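Local coordinates for uncharacterized protein (Legionella pneumophila subsp. pneumophila, PDB 5L0L) that is of unknown function but carries a HIT-related domain, part of a predicted membrane protein, and probably has a fold like that of the nucleotide-binding histidine-triad proteins, at residues Gly13-Asp18 with Glu121-Met126; Ala22-Ala27 with Leu41-Cys46; Ala27-Arg32 with Asp205-Thr210; Asn33-Ser38 with Leu56-Ser61; Arg50-Tyr55 with His128-Gly133. All blocks are in the same frame, centred on the assembly; numbering follows the deposited sequence.

Contact 1. Residues Gly13-Asp18 with Glu121-Met126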
# COMPACT_ATOMS: atom_id res chain seq x y z
N GLY A 13 23.79 -11.34 -12.77
CA GLY A 13 22.93 -11.05 -13.93
C GLY A 13 21.44 -11.42 -13.81
O GLY A 13 20.66 -11.17 -14.73
N HIS A 14 21.04 -12.03 -12.69
CA HIS A 14 19.62 -12.21 -12.38
C HIS A 14 18.96 -10.82 -12.34
O HIS A 14 19.52 -9.86 -11.79
CB HIS A 14 19.48 -12.94 -11.03
CG HIS A 14 18.08 -13.36 -10.71
ND1 HIS A 14 17.27 -12.65 -9.84
CD2 HIS A 14 17.35 -14.43 -11.11
CE1 HIS A 14 16.10 -13.25 -9.74
NE2 HIS A 14 16.13 -14.34 -10.49
N TRP A 15 17.78 -10.71 -12.96
CA TRP A 15 17.04 -9.44 -13.10
C TRP A 15 16.84 -8.66 -11.77
O TRP A 15 16.73 -7.43 -11.77
CB TRP A 15 15.68 -9.66 -13.81
CG TRP A 15 14.78 -10.62 -13.12
CD1 TRP A 15 14.63 -11.95 -13.38
CD2 TRP A 15 13.90 -10.33 -12.01
NE1 TRP A 15 13.72 -12.51 -12.51
CE2 TRP A 15 13.25 -11.54 -11.66
CE3 TRP A 15 13.60 -9.16 -11.29
CZ2 TRP A 15 12.32 -11.62 -10.61
CZ3 TRP A 15 12.67 -9.23 -10.24
CH2 TRP A 15 12.04 -10.46 -9.92
N SER A 16 16.77 -9.38 -10.65
CA SER A 16 16.66 -8.77 -9.31
C SER A 16 17.87 -7.90 -8.90
O SER A 16 17.73 -6.99 -8.08
CB SER A 16 16.45 -9.87 -8.25
OG SER A 16 17.62 -10.69 -8.18
N ILE A 17 19.04 -8.21 -9.45
CA ILE A 17 20.26 -7.47 -9.16
C ILE A 17 20.54 -6.52 -10.32
O ILE A 17 20.73 -5.33 -10.10
CB ILE A 17 21.46 -8.42 -8.87
CG1 ILE A 17 21.14 -9.27 -7.61
CG2 ILE A 17 22.77 -7.63 -8.70
CD1 ILE A 17 22.19 -10.30 -7.24
N ASP A 18 20.52 -7.05 -11.56
CA ASP A 18 20.69 -6.23 -12.77
C ASP A 18 19.33 -5.63 -13.15
O ASP A 18 18.78 -5.90 -14.24
CB ASP A 18 21.30 -7.05 -13.92
CG ASP A 18 21.70 -6.20 -15.14
OD1 ASP A 18 21.74 -4.95 -15.06
OD2 ASP A 18 21.98 -6.81 -16.19
N GLU A 121 13.67 -19.77 -5.48
CA GLU A 121 14.84 -19.95 -6.36
C GLU A 121 14.75 -18.98 -7.55
O GLU A 121 15.76 -18.40 -7.94
CB GLU A 121 14.91 -21.40 -6.89
CG GLU A 121 14.84 -22.54 -5.87
CD GLU A 121 16.19 -22.96 -5.32
OE1 GLU A 121 16.94 -23.69 -6.02
OE2 GLU A 121 16.49 -22.58 -4.17
N GLU A 122 13.53 -18.80 -8.08
CA GLU A 122 13.28 -17.93 -9.25
C GLU A 122 13.23 -16.45 -8.91
O GLU A 122 13.53 -15.60 -9.74
CB GLU A 122 11.96 -18.29 -9.95
CG GLU A 122 11.77 -19.76 -10.28
CD GLU A 122 10.85 -20.47 -9.29
OE1 GLU A 122 9.65 -20.64 -9.64
OE2 GLU A 122 11.31 -20.84 -8.17
N GLU A 123 12.82 -16.13 -7.68
CA GLU A 123 12.59 -14.75 -7.30
C GLU A 123 12.93 -14.52 -5.82
O GLU A 123 12.28 -15.09 -4.93
CB GLU A 123 11.11 -14.43 -7.60
CG GLU A 123 10.66 -13.02 -7.26
CD GLU A 123 9.28 -12.68 -7.80
OE1 GLU A 123 8.76 -13.40 -8.70
OE2 GLU A 123 8.69 -11.70 -7.32
N PRO A 124 13.94 -13.68 -5.53
CA PRO A 124 14.17 -13.37 -4.12
C PRO A 124 13.01 -12.56 -3.57
O PRO A 124 12.33 -11.86 -4.34
CB PRO A 124 15.44 -12.54 -4.13
CG PRO A 124 15.52 -11.96 -5.51
CD PRO A 124 14.90 -12.99 -6.42
N SER A 125 12.77 -12.66 -2.26
CA SER A 125 11.91 -11.74 -1.58
C SER A 125 12.69 -10.44 -1.37
O SER A 125 13.78 -10.44 -0.79
CB SER A 125 11.42 -12.33 -0.25
OG SER A 125 10.74 -11.37 0.53
N MSE A 126 12.12 -9.34 -1.88
CA MSE A 126 12.69 -8.00 -1.77
C MSE A 126 11.66 -7.12 -1.13
O MSE A 126 10.44 -7.36 -1.29
CB MSE A 126 12.97 -7.44 -3.15
CG MSE A 126 13.97 -8.25 -3.93
SE MSE A 126 13.99 -7.47 -5.77
CE MSE A 126 12.86 -8.84 -6.56

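Contact 2. Residues Ala22-Ala27 with Leu41-Cys46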
# COMPACT_ATOMS: atom_id res chain seq x y z
N ALA A 22 16.10 -4.33 -18.01
CA ALA A 22 14.79 -4.29 -18.67
C ALA A 22 14.50 -2.95 -19.36
O ALA A 22 13.59 -2.88 -20.19
CB ALA A 22 13.67 -4.64 -17.68
N GLY A 23 15.24 -1.89 -19.00
CA GLY A 23 15.16 -0.59 -19.65
C GLY A 23 13.99 0.24 -19.18
O GLY A 23 13.40 1.00 -19.97
N THR A 24 13.60 0.06 -17.91
CA THR A 24 12.40 0.75 -17.41
C THR A 24 12.65 1.63 -16.18
O THR A 24 11.71 2.10 -15.57
CB THR A 24 11.26 -0.23 -17.10
OG1 THR A 24 11.57 -1.04 -15.97
CG2 THR A 24 10.98 -1.12 -18.28
N SER A 25 13.92 1.91 -15.88
CA SER A 25 14.21 2.68 -14.68
C SER A 25 13.87 4.18 -14.83
O SER A 25 14.28 4.84 -15.81
CB SER A 25 15.68 2.46 -14.27
OG SER A 25 15.94 3.19 -13.08
N ILE A 26 13.16 4.71 -13.84
CA ILE A 26 12.83 6.11 -13.73
C ILE A 26 13.87 6.83 -12.87
O ILE A 26 14.38 7.88 -13.28
CB ILE A 26 11.43 6.32 -13.13
CG1 ILE A 26 10.37 5.70 -14.06
CG2 ILE A 26 11.14 7.80 -12.83
CD1 ILE A 26 9.03 5.42 -13.39
N ALA A 27 14.16 6.30 -11.69
CA ALA A 27 15.03 7.02 -10.72
C ALA A 27 15.54 6.13 -9.62
O ALA A 27 14.99 5.06 -9.36
CB ALA A 27 14.30 8.22 -10.10
N LEU A 41 9.29 1.51 -14.12
CA LEU A 41 8.03 1.04 -14.69
C LEU A 41 8.06 -0.50 -14.69
O LEU A 41 9.12 -1.11 -14.93
CB LEU A 41 7.76 1.58 -16.09
CG LEU A 41 7.33 3.03 -16.16
CD1 LEU A 41 7.45 3.50 -17.61
CD2 LEU A 41 5.89 3.22 -15.67
N ASN A 42 6.93 -1.10 -14.40
CA ASN A 42 6.83 -2.56 -14.37
C ASN A 42 7.12 -3.12 -15.77
O ASN A 42 6.38 -2.79 -16.71
CB ASN A 42 5.46 -2.99 -13.87
CG ASN A 42 5.39 -4.48 -13.61
OD1 ASN A 42 5.72 -5.29 -14.49
ND2 ASN A 42 4.97 -4.86 -12.41
N PRO A 43 8.17 -3.94 -15.93
CA PRO A 43 8.53 -4.37 -17.29
C PRO A 43 7.54 -5.33 -17.94
O PRO A 43 7.57 -5.45 -19.16
CB PRO A 43 9.88 -5.10 -17.13
CG PRO A 43 10.15 -5.18 -15.68
CD PRO A 43 9.18 -4.34 -14.92
N THR A 44 6.69 -5.97 -17.14
CA THR A 44 5.76 -6.98 -17.68
C THR A 44 4.29 -6.59 -17.72
O THR A 44 3.50 -7.35 -18.27
CB THR A 44 5.90 -8.31 -16.93
OG1 THR A 44 5.53 -8.14 -15.55
CG2 THR A 44 7.31 -8.79 -17.01
N ASP A 45 3.92 -5.41 -17.21
CA ASP A 45 2.54 -5.00 -17.18
C ASP A 45 2.47 -3.47 -17.25
O ASP A 45 2.85 -2.79 -16.30
CB ASP A 45 1.88 -5.51 -15.90
CG ASP A 45 0.36 -5.33 -15.90
OD1 ASP A 45 -0.24 -5.01 -16.96
OD2 ASP A 45 -0.24 -5.53 -14.82
N CYS A 46 1.95 -2.96 -18.37
CA CYS A 46 1.81 -1.53 -18.60
C CYS A 46 0.51 -0.96 -18.09
O CYS A 46 0.36 0.27 -18.06
CB CYS A 46 1.94 -1.19 -20.09
SG CYS A 46 0.66 -1.82 -21.18

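Contact 3. Residues Ala27-Arg32 with Asp205-Thr210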
# COMPACT_ATOMS: atom_id res chain seq x y z
N ALA A 27 14.16 6.30 -11.69
CA ALA A 27 15.03 7.02 -10.72
C ALA A 27 15.54 6.13 -9.62
O ALA A 27 14.99 5.06 -9.36
CB ALA A 27 14.30 8.22 -10.10
N VAL A 28 16.60 6.61 -8.95
CA VAL A 28 17.01 6.10 -7.67
C VAL A 28 16.79 7.22 -6.64
O VAL A 28 17.11 8.39 -6.88
CB VAL A 28 18.47 5.59 -7.67
CG1 VAL A 28 18.94 5.24 -6.28
CG2 VAL A 28 18.60 4.36 -8.58
N ILE A 29 16.25 6.84 -5.48
CA ILE A 29 15.87 7.77 -4.43
C ILE A 29 16.50 7.28 -3.12
O ILE A 29 16.32 6.12 -2.75
CB ILE A 29 14.34 7.91 -4.33
CG1 ILE A 29 13.81 8.22 -5.75
CG2 ILE A 29 13.97 8.93 -3.24
CD1 ILE A 29 12.36 8.59 -5.95
N THR A 30 17.24 8.18 -2.45
CA THR A 30 17.93 7.87 -1.20
C THR A 30 17.23 8.59 -0.06
O THR A 30 16.94 9.79 -0.17
CB THR A 30 19.41 8.26 -1.24
OG1 THR A 30 20.06 7.50 -2.25
CG2 THR A 30 20.09 7.96 0.12
N VAL A 31 16.93 7.84 1.00
CA VAL A 31 16.19 8.33 2.14
C VAL A 31 17.15 8.50 3.34
O VAL A 31 17.85 7.54 3.70
CB VAL A 31 15.07 7.35 2.56
CG1 VAL A 31 14.32 7.87 3.78
CG2 VAL A 31 14.09 7.17 1.41
N ARG A 32 17.20 9.72 3.88
CA ARG A 32 17.97 10.06 5.11
C ARG A 32 19.42 9.69 4.94
O ARG A 32 20.04 9.14 5.85
CB ARG A 32 17.36 9.35 6.35
CG ARG A 32 15.97 9.86 6.71
CD ARG A 32 15.18 8.95 7.66
NE ARG A 32 13.85 9.55 7.84
CZ ARG A 32 12.70 9.17 7.27
NH1 ARG A 32 12.59 8.06 6.52
NH2 ARG A 32 11.60 9.89 7.51
N ASP A 205 15.22 17.80 2.96
CA ASP A 205 16.47 17.25 2.47
C ASP A 205 16.47 15.73 2.60
O ASP A 205 17.47 15.10 2.22
CB ASP A 205 17.59 17.80 3.39
CG ASP A 205 18.78 18.36 2.63
OD1 ASP A 205 19.19 17.79 1.59
OD2 ASP A 205 19.33 19.37 3.13
N THR A 206 15.38 15.16 3.16
CA THR A 206 15.35 13.75 3.57
C THR A 206 15.29 12.79 2.39
O THR A 206 15.72 11.65 2.51
CB THR A 206 14.20 13.43 4.55
OG1 THR A 206 12.92 13.65 3.92
CG2 THR A 206 14.31 14.29 5.82
N LEU A 207 14.78 13.25 1.25
CA LEU A 207 14.79 12.46 0.01
C LEU A 207 15.68 13.12 -1.04
O LEU A 207 15.47 14.29 -1.34
CB LEU A 207 13.39 12.34 -0.57
CG LEU A 207 12.32 11.67 0.28
CD1 LEU A 207 11.05 11.41 -0.50
CD2 LEU A 207 12.88 10.36 0.78
N LYS A 208 16.63 12.37 -1.58
CA LYS A 208 17.43 12.81 -2.72
C LYS A 208 17.11 11.92 -3.92
O LYS A 208 17.25 10.69 -3.86
CB LYS A 208 18.92 12.76 -2.39
CG LYS A 208 19.29 13.91 -1.46
CD LYS A 208 20.67 13.77 -0.80
CE LYS A 208 20.92 14.94 0.15
NZ LYS A 208 21.91 14.62 1.22
N VAL A 209 16.70 12.56 -5.00
CA VAL A 209 16.23 11.90 -6.19
C VAL A 209 17.28 12.07 -7.30
O VAL A 209 17.70 13.20 -7.56
CB VAL A 209 14.92 12.55 -6.66
CG1 VAL A 209 14.43 11.92 -7.95
CG2 VAL A 209 13.87 12.49 -5.57
N THR A 210 17.70 10.97 -7.92
CA THR A 210 18.53 10.99 -9.11
C THR A 210 17.78 10.28 -10.27
O THR A 210 17.62 9.05 -10.25
CB THR A 210 19.88 10.29 -8.87
OG1 THR A 210 20.53 10.90 -7.75
CG2 THR A 210 20.80 10.41 -10.09
O HOH W 1 19.54 8.95 -5.05

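Contact 4. Residues Asn33-Ser38 with Leu56-Ser61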
# COMPACT_ATOMS: atom_id res chain seq x y z
N ASN A 33 19.93 9.98 3.75
CA ASN A 33 21.30 9.71 3.32
C ASN A 33 21.85 8.29 3.53
O ASN A 33 23.05 8.09 3.66
CB ASN A 33 22.24 10.77 3.95
CG ASN A 33 23.32 11.22 2.99
OD1 ASN A 33 23.06 11.44 1.79
ND2 ASN A 33 24.54 11.39 3.50
N LYS A 34 20.97 7.30 3.51
CA LYS A 34 21.32 5.96 3.91
C LYS A 34 20.59 4.84 3.16
O LYS A 34 21.22 3.86 2.76
CB LYS A 34 21.06 5.82 5.41
CG LYS A 34 21.65 4.56 6.01
CD LYS A 34 21.48 4.48 7.53
CE LYS A 34 21.62 3.03 7.99
NZ LYS A 34 21.44 2.89 9.46
N TYR A 35 19.28 4.95 3.02
CA TYR A 35 18.48 3.86 2.43
C TYR A 35 18.20 4.18 0.96
O TYR A 35 17.68 5.26 0.66
CB TYR A 35 17.20 3.65 3.21
CG TYR A 35 17.46 3.30 4.67
CD1 TYR A 35 17.79 2.00 5.06
CD2 TYR A 35 17.41 4.29 5.65
CE1 TYR A 35 18.05 1.69 6.40
CE2 TYR A 35 17.66 3.99 7.00
CZ TYR A 35 17.99 2.69 7.36
OH TYR A 35 18.24 2.42 8.69
N HIS A 36 18.59 3.26 0.08
CA HIS A 36 18.51 3.49 -1.38
C HIS A 36 17.36 2.68 -1.98
O HIS A 36 17.26 1.47 -1.71
CB HIS A 36 19.80 3.04 -2.05
CG HIS A 36 21.04 3.65 -1.47
ND1 HIS A 36 21.31 4.99 -1.56
CD2 HIS A 36 22.06 3.10 -0.76
CE1 HIS A 36 22.45 5.25 -0.93
NE2 HIS A 36 22.92 4.12 -0.44
N TYR A 37 16.56 3.32 -2.81
CA TYR A 37 15.37 2.71 -3.45
C TYR A 37 15.36 2.98 -4.95
O TYR A 37 15.79 4.05 -5.38
CB TYR A 37 14.08 3.28 -2.82
CG TYR A 37 13.99 3.04 -1.34
CD1 TYR A 37 14.60 3.91 -0.44
CD2 TYR A 37 13.35 1.92 -0.83
CE1 TYR A 37 14.54 3.70 0.93
CE2 TYR A 37 13.30 1.69 0.55
CZ TYR A 37 13.92 2.57 1.41
OH TYR A 37 13.88 2.34 2.77
N SER A 38 14.91 2.01 -5.75
CA SER A 38 14.69 2.19 -7.18
C SER A 38 13.21 2.35 -7.49
O SER A 38 12.37 1.77 -6.80
CB SER A 38 15.24 1.02 -8.00
OG SER A 38 14.56 -0.16 -7.73
N LEU A 56 16.79 -1.22 -2.51
CA LEU A 56 18.04 -1.77 -3.03
C LEU A 56 18.96 -2.23 -1.90
O LEU A 56 19.32 -3.40 -1.83
CB LEU A 56 18.76 -0.73 -3.90
CG LEU A 56 18.03 -0.25 -5.15
CD1 LEU A 56 18.63 1.06 -5.69
CD2 LEU A 56 18.08 -1.34 -6.20
N ASN A 57 19.33 -1.30 -1.05
CA ASN A 57 20.32 -1.54 -0.00
C ASN A 57 20.49 -0.34 0.90
O ASN A 57 19.98 0.75 0.63
CB ASN A 57 21.69 -1.87 -0.65
CG ASN A 57 22.30 -0.67 -1.36
OD1 ASN A 57 21.69 -0.09 -2.25
ND2 ASN A 57 23.50 -0.31 -0.97
N GLU A 58 21.27 -0.55 1.96
CA GLU A 58 21.59 0.49 2.93
C GLU A 58 23.11 0.74 2.84
O GLU A 58 23.87 -0.22 2.70
CB GLU A 58 21.18 0.01 4.33
CG GLU A 58 21.73 0.80 5.48
CD GLU A 58 23.14 0.40 5.88
OE1 GLU A 58 23.41 -0.83 5.96
OE2 GLU A 58 23.98 1.31 6.09
N GLY A 59 23.53 2.00 2.89
CA GLY A 59 24.96 2.35 2.90
C GLY A 59 25.65 1.73 1.69
O GLY A 59 25.21 1.93 0.56
N ASP A 60 26.68 0.92 1.95
CA ASP A 60 27.43 0.19 0.92
C ASP A 60 27.17 -1.31 0.90
O ASP A 60 27.92 -2.06 0.26
CB ASP A 60 28.94 0.44 1.12
CG ASP A 60 29.38 1.80 0.64
OD1 ASP A 60 28.53 2.55 0.10
OD2 ASP A 60 30.58 2.13 0.79
N SER A 61 26.09 -1.76 1.55
CA SER A 61 25.76 -3.19 1.56
C SER A 61 25.42 -3.68 0.17
O SER A 61 25.09 -2.87 -0.70
CB SER A 61 24.60 -3.46 2.51
OG SER A 61 24.95 -2.97 3.79

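Contact 5. Residues Arg50-Tyr55 with His128-Gly133. With SO4 (sulfate ion), chain C.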
# COMPACT_ATOMS: atom_id res chain seq x y z
N ARG A 50 1.80 1.04 -14.22
CA ARG A 50 2.35 0.46 -12.99
C ARG A 50 3.83 0.77 -12.82
O ARG A 50 4.62 0.59 -13.79
CB ARG A 50 2.20 -1.05 -13.00
CG ARG A 50 0.88 -1.59 -12.55
CD ARG A 50 0.84 -3.11 -12.77
NE ARG A 50 1.62 -3.81 -11.76
CZ ARG A 50 1.52 -5.13 -11.51
NH1 ARG A 50 0.75 -5.92 -12.25
NH2 ARG A 50 2.23 -5.65 -10.51
N ILE A 51 4.22 1.16 -11.60
CA ILE A 51 5.62 1.20 -11.20
C ILE A 51 5.88 0.20 -10.07
O ILE A 51 4.96 -0.25 -9.39
CB ILE A 51 6.07 2.60 -10.75
CG1 ILE A 51 5.26 3.07 -9.55
CG2 ILE A 51 6.03 3.57 -11.94
CD1 ILE A 51 5.79 4.32 -8.88
N ILE A 52 7.15 -0.15 -9.92
CA ILE A 52 7.63 -0.91 -8.76
C ILE A 52 8.62 -0.00 -8.02
O ILE A 52 9.52 0.59 -8.64
CB ILE A 52 8.35 -2.19 -9.18
CG1 ILE A 52 7.44 -3.07 -10.05
CG2 ILE A 52 8.86 -2.97 -7.95
CD1 ILE A 52 8.18 -4.17 -10.80
N ILE A 53 8.43 0.12 -6.72
CA ILE A 53 9.33 0.85 -5.86
C ILE A 53 9.98 -0.23 -5.02
O ILE A 53 9.27 -1.00 -4.35
CB ILE A 53 8.58 1.83 -4.95
CG1 ILE A 53 7.78 2.81 -5.81
CG2 ILE A 53 9.57 2.54 -4.00
CD1 ILE A 53 6.97 3.82 -5.02
N ARG A 54 11.32 -0.30 -5.10
CA ARG A 54 12.07 -1.40 -4.52
C ARG A 54 13.25 -0.92 -3.68
O ARG A 54 13.97 0.00 -4.06
CB ARG A 54 12.53 -2.35 -5.63
CG ARG A 54 13.50 -3.45 -5.19
CD ARG A 54 14.92 -2.99 -5.36
NE ARG A 54 15.91 -4.05 -5.10
CZ ARG A 54 16.46 -4.86 -6.02
NH1 ARG A 54 16.13 -4.78 -7.32
NH2 ARG A 54 17.35 -5.74 -5.64
N TYR A 55 13.42 -1.55 -2.52
CA TYR A 55 14.54 -1.23 -1.64
C TYR A 55 15.76 -1.97 -2.17
O TYR A 55 15.74 -3.20 -2.26
CB TYR A 55 14.20 -1.73 -0.23
CG TYR A 55 15.33 -1.62 0.77
CD1 TYR A 55 16.05 -0.45 0.91
CD2 TYR A 55 15.61 -2.69 1.62
CE1 TYR A 55 17.09 -0.36 1.86
CE2 TYR A 55 16.63 -2.60 2.58
CZ TYR A 55 17.37 -1.44 2.66
OH TYR A 55 18.39 -1.33 3.64
N HIS A 128 9.44 -4.28 -1.43
CA HIS A 128 9.00 -3.55 -2.63
C HIS A 128 7.51 -3.41 -2.62
O HIS A 128 6.81 -4.19 -1.98
CB HIS A 128 9.48 -4.25 -3.93
CG HIS A 128 8.74 -5.51 -4.27
ND1 HIS A 128 8.83 -6.66 -3.51
CD2 HIS A 128 7.86 -5.78 -5.26
CE1 HIS A 128 8.09 -7.61 -4.06
NE2 HIS A 128 7.48 -7.10 -5.12
N LEU A 129 7.01 -2.41 -3.36
CA LEU A 129 5.59 -2.26 -3.53
C LEU A 129 5.26 -1.80 -4.94
O LEU A 129 6.15 -1.37 -5.68
CB LEU A 129 4.96 -1.35 -2.48
CG LEU A 129 5.33 0.12 -2.36
CD1 LEU A 129 4.67 0.97 -3.43
CD2 LEU A 129 4.92 0.63 -0.98
N HIS A 130 3.99 -1.93 -5.27
CA HIS A 130 3.45 -1.63 -6.61
C HIS A 130 2.59 -0.40 -6.48
O HIS A 130 1.87 -0.25 -5.50
CB HIS A 130 2.57 -2.77 -7.09
CG HIS A 130 3.26 -4.08 -7.13
ND1 HIS A 130 4.07 -4.45 -8.18
CD2 HIS A 130 3.35 -5.07 -6.21
CE1 HIS A 130 4.62 -5.62 -7.91
NE2 HIS A 130 4.16 -6.04 -6.74
N MSE A 131 2.61 0.46 -7.49
CA MSE A 131 1.76 1.66 -7.52
C MSE A 131 1.27 1.84 -8.96
O MSE A 131 1.98 1.47 -9.92
CB MSE A 131 2.55 2.87 -7.01
CG MSE A 131 1.71 4.12 -7.00
SE MSE A 131 2.67 5.68 -6.25
CE MSE A 131 2.95 5.00 -4.44
N TRP A 132 0.05 2.34 -9.11
CA TRP A 132 -0.54 2.53 -10.44
C TRP A 132 -1.63 3.57 -10.35
O TRP A 132 -1.97 4.04 -9.23
CB TRP A 132 -1.08 1.19 -10.98
CG TRP A 132 -2.15 0.62 -10.11
CD1 TRP A 132 -3.50 0.74 -10.28
CD2 TRP A 132 -1.97 -0.15 -8.91
NE1 TRP A 132 -4.17 0.13 -9.25
CE2 TRP A 132 -3.26 -0.44 -8.40
CE3 TRP A 132 -0.85 -0.63 -8.21
CZ2 TRP A 132 -3.47 -1.18 -7.24
CZ3 TRP A 132 -1.06 -1.32 -7.03
CH2 TRP A 132 -2.35 -1.59 -6.55
N GLY A 133 -2.14 3.95 -11.50
CA GLY A 133 -3.20 4.98 -11.59
C GLY A 133 -4.51 4.39 -12.10
O GLY A 133 -4.51 3.41 -12.88
S SO4 C . 4.57 -9.34 -5.86
O1 SO4 C . 5.81 -8.92 -6.57
O2 SO4 C . 4.92 -10.68 -5.40
O3 SO4 C . 4.46 -8.28 -4.88
O4 SO4 C . 3.69 -9.31 -7.04
O HOH W 2 3.91 -2.76 -10.40

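Contact 1. Residues Gly13-Asp18 with Glu121-Met126
The imidazole of His14 has Trp15 CD1 over one face, toward the rim, and takes the carbonyl O of Glu122 at its edge; the indole of Trp15 bears His14 CE1 and Ser16 CB over one face and meets Glu123 CG edge-on. A loop after strand 3-5 meets the one leading into strand 128-134 of the HIT-related domain, with Met126 where a histidine-triad signature would have its first histidine. Imidazole suits the spot because both nitrogens find partners. Its NE2 donates to Glu122 O at 3.0 Å, approaching from above the carbonyl plane, 47° out of it, while ND1 pairs with Ser16 OG at 2.6 Å. Pro124, compact and with no N-H to satisfy, reaches the ring tip to tip, its CD 3.5 Å from His14 CE1, and sets CG against Ser16 CB at 3.6 Å. Selenomethionine Met126 bends at chi3 (-101°), which directs its methyl to the indole: CE lies 3.7 Å from Trp15 CZ3.

Contact 2. Residues Ala22-Ala27 with Leu41-Cys46
At the open end of the hairpin made by strands 25-31 and 35-41, Thr24 grips Leu41 with two bonds. Leu41 N donates to Thr24 O at 2.9 Å, and Thr24 OG1 donates to Leu41 O at 2.7 Å, lying in the plane of that carbonyl. The hydroxyl sits between the backbone N and the carbonyl carbon of its own residue (chi1 69°), which turns it onto Leu41 O. Threonine thus does with its side chain what a main-chain N-H does in a regular sheet, and it serves a buried carbonyl. The hairpin is distorted nearby by a classic beta bulge, Ile26 and Ala27 both facing Val39. Next to it Ile26 CD1 packs against Leu41 CG at 4.0 Å, the two branched chains crossing obliquely under helix 176-194, where Phe186, Leu179 and Leu183 lie against them. Farther out, Ala22 CB touches Pro43 CB at 3.9 Å, a small methyl against a rigid ring toward the surface. Beyond Leu41 the chain folds into an Asx turn: Asn42 OD1 receives Thr44 N at 2.9 Å and also Thr44 OG1 at 3.0 Å, both in the plane of the amide carbonyl.

Contact 3. Residues Ala27-Arg32 with Asp205-Thr210
Val31 and Leu207 lie side by side, pointing the same way, and the methyl Val31 CG2, anti to the carbonyl carbon, meets Leu207 CD2 closely at 3.5 Å. Beside them Ile29 CD1 touches Val209 CG2 at 4.2 Å. These branched residues form the inner face of an antiparallel pairing between strand 25-31 and the edge strand 207-211, its neighbour in the sheet though distant in sequence. Val82 and Leu85 of helix 73-92 and Leu190 of helix 176-194 pack on that face, so bulky aliphatic chains fit it. Through the backbone, Val28 with Thr210 and Thr30 with Lys208 are hydrogen-bonded pairs; Thr210 N donates to Val28 O at 2.8 Å. Arg32 N to Thr206 O, also 2.8 Å, adds one more bond just past the strand, where the arginine adopts a positive phi (57°). The other face carries Val28, Thr30, Lys208 and Thr210. There a water donates to Lys208 O at 3.1 Å and is bonded to Thr30 OG1 at 3.2 Å, a hydroxyl that also pairs with His36. Arg32 forms a salt bridge with Asp81 and packs against Arg77 of the second subunit. The chemistry is two-sided: apolar toward the helices; the other face, Val28 aside, is polar and binds a water, so it probably tolerates solvent.

Contact 4. Residues Asn33-Ser38 with Leu56-Ser61
The carbonyl O of Glu58, a residue that packs on Lys34 and Tyr35 across the hairpin of strands 35-41 and 51-58, is held twice, by Ser61 N at 2.9 Å and by Ser61 OG at 3.1 Å. This closes a type II' turn. Gly59 is suited to it by a positive phi (55°), and its N donates to Lys34 O at 3.0 Å. Deeper in the hairpin, Leu56 N donates to His36 O at 2.8 Å and His36 N to Asn57 O at 2.9 Å; since Leu56 and Asn57 both face His36, this is a classic beta bulge. The imidazole of His36 has Lys34 O over one face and Gly59 O at its edge, to which NE2 makes a weak bond, while ND1 is taken by Thr30. The Asn57 amide is turned 29° from the plane of that ring, with OD1 3.5 Å from His36 CD2. On the opposite face of the sheet Glu58 CG, anti to the backbone N (chi1 166°), comes 3.4 Å from Lys34 CE. The charged ends stay farther apart, Lys34 NZ lying 4.5 Å from Glu58 OE2, too far for a salt bridge. Their attraction is therefore probably modest, and the methylene groups make the closer contact.

Contact 5. Residues Arg50-Tyr55 with His128-Gly133
Ile52 lies alongside both His128 and His130, all three pointing the same way from paired strands 51-58 and 128-134. The segment Met126-Trp132 fits the histidine-triad pattern, with His128 and His130 at the second and third histidine positions and Met126 in place of the first. Ile52 CG2 packs 4.0 Å from His128 CD2, an apolar branch beside the rings that makes no polar demand. His128 CG lies between the backbone N and the carbonyl carbon (chi1 74°), His130 CG anti to the carbonyl carbon (chi1 -57°), and both rings turn NE2 to the sulfate: His128 NE2 donates to O1 of the ion at 2.9 Å and His130 NE2 to O3, also at 2.9 Å. Backbone N-H groups of Gly103 and Asn105 complete the site; the ion, probably from the crystallisation liquor, sits where a ligand phosphate would lie in HIT relatives, consistent with a phosphate-binding pocket. His128 ND1 is engaged by Met126 O, which helps to fix the rotation of that ring. On the other face Ile51 CG1 runs beside Met131 CB at 3.7 Å, and Ile53 CD1 beside Leu129 CD1 at 4.0 Å; Val82, Ala83 and Tyr90 of helix 73-92 pack there, and Phe99 of the second subunit touches Leu129. The guanidinium of Arg50 crosses His130, their planes 76° apart, and NH1 pairs with Asp45. A water accepts from Arg50 NE at 2.9 Å, donates to Ile51 O and lies 2.8 Å from His130 ND1.

In the fold
Contacts 2 to 5 all reach one antiparallel sheet, while contact 1 joins loops beside it. Contact 5, its centre about 2 Å from the centre of the chain, holds the sulfate; the side chain of Glu123 in contact 1 comes within about 4 Å of that same sulfate. Contacts 1 and 5 are tied by Arg54 NH2, 2.8 Å from Ser16 O. Contact 2, its centre about 10 Å from that of contact 5, supplies Asp45, whose OD2 forms a salt bridge of 2.8 Å with NH1 of Arg50, the arginine whose NH2 lies 3.2 Å from His130 ND1. Contacts 2 and 3 share Ala27. Contacts 3 and 4, also about 10 Å apart between centres, meet through Thr30 OG1 and His36 ND1 at 2.9 Å.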